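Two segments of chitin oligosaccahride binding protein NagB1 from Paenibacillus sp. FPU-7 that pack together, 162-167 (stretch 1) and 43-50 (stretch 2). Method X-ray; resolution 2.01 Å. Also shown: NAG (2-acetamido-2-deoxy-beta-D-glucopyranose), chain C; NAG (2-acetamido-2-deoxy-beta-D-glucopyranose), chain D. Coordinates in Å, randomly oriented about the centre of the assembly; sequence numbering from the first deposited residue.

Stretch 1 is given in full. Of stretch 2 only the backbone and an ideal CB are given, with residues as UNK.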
# COMPACT_ATOMS: atom_id res chain seq x y z
N SER A 162 -11.55 -3.52 -9.47
CA SER A 162 -11.50 -4.57 -8.45
C SER A 162 -11.20 -5.97 -9.00
O SER A 162 -11.37 -6.95 -8.26
CB SER A 162 -12.81 -4.62 -7.66
OG SER A 162 -13.89 -4.91 -8.53
N SER A 163 -10.74 -6.10 -10.24
CA SER A 163 -10.25 -7.40 -10.70
C SER A 163 -9.08 -7.89 -9.83
O SER A 163 -8.98 -9.08 -9.52
CB SER A 163 -9.84 -7.31 -12.17
OG SER A 163 -9.50 -8.59 -12.66
N ASP A 164 -8.18 -6.99 -9.44
CA ASP A 164 -7.18 -7.32 -8.43
C ASP A 164 -7.80 -7.12 -7.05
O ASP A 164 -8.16 -5.99 -6.68
CB ASP A 164 -5.92 -6.47 -8.62
CG ASP A 164 -5.39 -6.53 -10.05
OD1 ASP A 164 -5.36 -7.65 -10.61
OD2 ASP A 164 -5.01 -5.48 -10.61
N GLY A 165 -7.94 -8.20 -6.29
CA GLY A 165 -8.80 -8.14 -5.13
C GLY A 165 -8.34 -7.18 -4.06
O GLY A 165 -9.16 -6.56 -3.37
N TRP A 166 -7.02 -7.03 -3.90
CA TRP A 166 -6.50 -6.18 -2.83
C TRP A 166 -6.92 -4.73 -3.00
O TRP A 166 -7.00 -3.99 -2.01
CB TRP A 166 -4.96 -6.30 -2.77
CG TRP A 166 -4.27 -5.62 -3.91
CD1 TRP A 166 -3.96 -6.17 -5.14
CD2 TRP A 166 -3.83 -4.26 -3.96
NE1 TRP A 166 -3.35 -5.23 -5.94
CE2 TRP A 166 -3.26 -4.05 -5.23
CE3 TRP A 166 -3.84 -3.21 -3.04
CZ2 TRP A 166 -2.71 -2.81 -5.61
CZ3 TRP A 166 -3.30 -1.98 -3.42
CH2 TRP A 166 -2.75 -1.80 -4.69
N VAL A 167 -7.21 -4.31 -4.24
CA VAL A 167 -7.58 -2.92 -4.49
C VAL A 167 -8.88 -2.58 -3.77
O VAL A 167 -9.04 -1.47 -3.23
CB VAL A 167 -7.71 -2.67 -6.01
CG1 VAL A 167 -8.12 -1.25 -6.28
CG2 VAL A 167 -6.39 -3.00 -6.72
N UNK A 43 4.69 -9.02 -10.91
CA UNK A 43 3.55 -8.21 -10.52
C UNK A 43 3.30 -8.32 -9.02
O UNK A 43 3.36 -9.42 -8.45
CB UNK A 43 2.30 -8.63 -11.30
N UNK A 44 2.99 -7.17 -8.40
CA UNK A 44 2.85 -7.03 -6.95
C UNK A 44 2.09 -8.17 -6.28
O UNK A 44 2.64 -8.85 -5.40
CB UNK A 44 2.14 -5.71 -6.63
N UNK A 45 0.81 -8.37 -6.64
CA UNK A 45 0.01 -9.39 -5.98
C UNK A 45 0.54 -10.79 -6.28
O UNK A 45 0.40 -11.69 -5.45
CB UNK A 45 -1.45 -9.28 -6.41
N UNK A 46 1.12 -11.00 -7.46
CA UNK A 46 1.70 -12.30 -7.76
C UNK A 46 2.92 -12.54 -6.87
O UNK A 46 3.06 -13.60 -6.25
CB UNK A 46 2.08 -12.39 -9.24
N UNK A 47 3.82 -11.56 -6.80
CA UNK A 47 5.00 -11.70 -5.95
C UNK A 47 4.61 -11.95 -4.50
O UNK A 47 5.07 -12.92 -3.87
CB UNK A 47 5.88 -10.45 -6.05
N UNK A 48 3.75 -11.09 -3.95
CA UNK A 48 3.54 -11.07 -2.51
C UNK A 48 2.69 -12.25 -2.05
O UNK A 48 2.98 -12.85 -1.01
CB UNK A 48 2.88 -9.75 -2.09
N UNK A 49 1.66 -12.61 -2.81
CA UNK A 49 0.66 -13.54 -2.34
C UNK A 49 0.82 -14.95 -2.90
O UNK A 49 0.13 -15.86 -2.41
CB UNK A 49 -0.73 -13.01 -2.69
N UNK A 50 1.68 -15.17 -3.90
CA UNK A 50 1.88 -16.51 -4.44
C UNK A 50 3.36 -16.88 -4.63
O UNK A 50 3.82 -17.86 -4.03
CB UNK A 50 1.15 -16.63 -5.78
C1 NAG C . 0.33 -2.19 -1.52
C2 NAG C . -0.15 -3.60 -1.20
C3 NAG C . -1.27 -3.55 -0.17
C4 NAG C . -0.80 -2.79 1.07
C5 NAG C . -0.28 -1.41 0.67
C6 NAG C . 0.30 -0.64 1.84
C7 NAG C . -0.04 -5.50 -2.75
C8 NAG C . -0.59 -6.11 -3.99
N2 NAG C . -0.57 -4.32 -2.39
O3 NAG C . -1.63 -4.87 0.19
O4 NAG C . -1.86 -2.63 1.99
O5 NAG C . 0.76 -1.53 -0.31
O6 NAG C . 1.29 -1.38 2.54
O7 NAG C . 0.85 -6.05 -2.10
C1 NAG D . 4.24 -0.32 -4.47
C2 NAG D . 4.17 0.08 -2.99
C3 NAG D . 3.26 -0.88 -2.23
C4 NAG D . 1.93 -1.11 -2.95
C5 NAG D . 2.14 -1.33 -4.46
C6 NAG D . 0.88 -1.42 -5.28
C7 NAG D . 6.30 1.18 -2.44
C8 NAG D . 7.61 1.04 -1.72
N2 NAG D . 5.49 0.12 -2.39
O1 NAG D . 5.09 0.53 -5.14
O3 NAG D . 3.06 -0.38 -0.91
O4 NAG D . 1.39 -2.33 -2.47
O5 NAG D . 2.94 -0.28 -5.02
O6 NAG D . 1.18 -1.94 -6.58
O7 NAG D . 6.01 2.20 -3.06

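Position 43 stands just before the first turn of a helix, and its CA-to-CB bond points toward stretch 1, although no atom of that stretch lies within 5.5 Å of the ideal CB. A long polar chain could reach out toward the carboxylate of Asp-164, while Ser, Thr, Asp or Asn would suit the N-cap site. The deposited residue is Glu-43, extended through chi1 and chi2 (both t). It meets Asp-164 through water: water 1 lies 2.7 Å from Glu-43 OE2 and 2.8 Å from Asp-164 OD2 and bridges the two, so that two acidic groups share a solvent molecule.

Position 44 begins the helix, with CB again directed toward stretch 1 and clear of it by more than 5.5 Å. The indole NE1 of Trp-166 offers a donor, and the sugars lie nearby with hydroxyls to bind. A short acceptor such as Asp or Asn would fit, and the first turn of a helix favours a negative charge; Ser or Thr could serve too, with less reach. The residue is Asp-44, in rotamer p. Its OD1 takes a very short hydrogen bond of 2.5 Å from the backbone N of position 45 and also receives water 3, 2.8 Å away, which in turn accepts from Trp-166 NE1 at 2.8 Å. Asp-44 OD2 accepts from O6 of NAG (chain D) at 2.6 Å, so one carboxylate ties helix, tryptophan and ligand together.

Position 45 holds the closest backbone register, its CA 7.9 Å from the CA of Asp-164. The ideal CB, pointing toward stretch 1, is 4.2 Å from Trp-166 CD1, and the carboxylate of Asp-164 waits beyond. This calls for an aliphatic stem with a donor at its tip: Lys or Arg for charge, Gln without it. Lys-45 leaves with chi1 p and then runs extended, chi2 to chi4 all t. Its NZ donates to Asp-164 OD1 at 2.6 Å in a salt bridge, while CB stays near the indole.

Positions 46 and 47 are out of reach of stretch 1, which therefore sets no preference beyond helix compatibility. They are Val-46 and Asn-47; the latter's side chain is hydrogen-bonded elsewhere in the structure.

Position 48 points toward stretch 1 but has nothing of it within 5.5 Å of the ideal CB. The NAG of chain C lies on this side, so a long donor would be useful, Arg or Lys. Arg-48 extends fully, bringing NH1 to 2.8 Å from O3 of that sugar and making a weak hydrogen bond from NH1 to O7 at 3.4 Å.

Position 49 also faces stretch 1, with a gap between its CB and Trp-166 that a long apolar chain, Phe, Tyr or Met, could span. Phe-49, chi1 m, brings CE2 to 4.4 Å from Trp-166 CB and 4.0 Å from C8 of NAG (chain C), joining two apolar surfaces.

Position 50 is out of reach and free to be polar; it is Glu-50.

Stretch 2 (43-50) EDKVNRFE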
# COMPACT_ATOMS: atom_id res chain seq x y z
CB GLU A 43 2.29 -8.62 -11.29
CG GLU A 43 1.16 -7.62 -11.11
CD GLU A 43 -0.13 -8.07 -11.77
OE1 GLU A 43 -0.44 -9.27 -11.71
OE2 GLU A 43 -0.83 -7.23 -12.37
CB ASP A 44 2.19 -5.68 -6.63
CG ASP A 44 0.85 -5.44 -7.35
OD1 ASP A 44 0.25 -6.36 -7.94
OD2 ASP A 44 0.40 -4.27 -7.33
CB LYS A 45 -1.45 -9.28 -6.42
CG LYS A 45 -1.69 -9.61 -7.90
CD LYS A 45 -3.17 -9.47 -8.26
CE LYS A 45 -3.47 -10.18 -9.57
NZ LYS A 45 -4.91 -10.16 -9.94
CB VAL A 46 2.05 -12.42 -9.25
CG1 VAL A 46 2.85 -13.70 -9.50
CG2 VAL A 46 0.79 -12.35 -10.12
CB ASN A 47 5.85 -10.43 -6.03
CG ASN A 47 7.14 -10.58 -5.24
OD1 ASN A 47 7.88 -11.52 -5.46
ND2 ASN A 47 7.40 -9.65 -4.32
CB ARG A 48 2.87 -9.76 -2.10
CG ARG A 48 2.78 -9.63 -0.59
CD ARG A 48 1.99 -8.42 -0.17
NE ARG A 48 1.91 -8.30 1.28
CZ ARG A 48 1.14 -7.43 1.91
NH1 ARG A 48 0.37 -6.59 1.21
NH2 ARG A 48 1.14 -7.38 3.24
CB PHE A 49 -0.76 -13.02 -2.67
CG PHE A 49 -1.03 -11.65 -2.11
CD1 PHE A 49 -0.63 -11.32 -0.83
CD2 PHE A 49 -1.71 -10.71 -2.86
CE1 PHE A 49 -0.88 -10.08 -0.30
CE2 PHE A 49 -1.96 -9.46 -2.35
CZ PHE A 49 -1.54 -9.14 -1.06
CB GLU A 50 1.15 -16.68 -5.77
CG GLU A 50 -0.38 -16.78 -5.62
CD GLU A 50 -0.88 -18.17 -5.18
OE1 GLU A 50 -1.52 -18.28 -4.11
OE2 GLU A 50 -0.64 -19.16 -5.92
O HOH W 1 -2.31 -5.25 -11.33
O HOH W 2 -3.82 -7.64 -13.39
O HOH W 3 -2.49 -6.09 -8.48
O HOH W 4 -6.86 -11.05 -7.21
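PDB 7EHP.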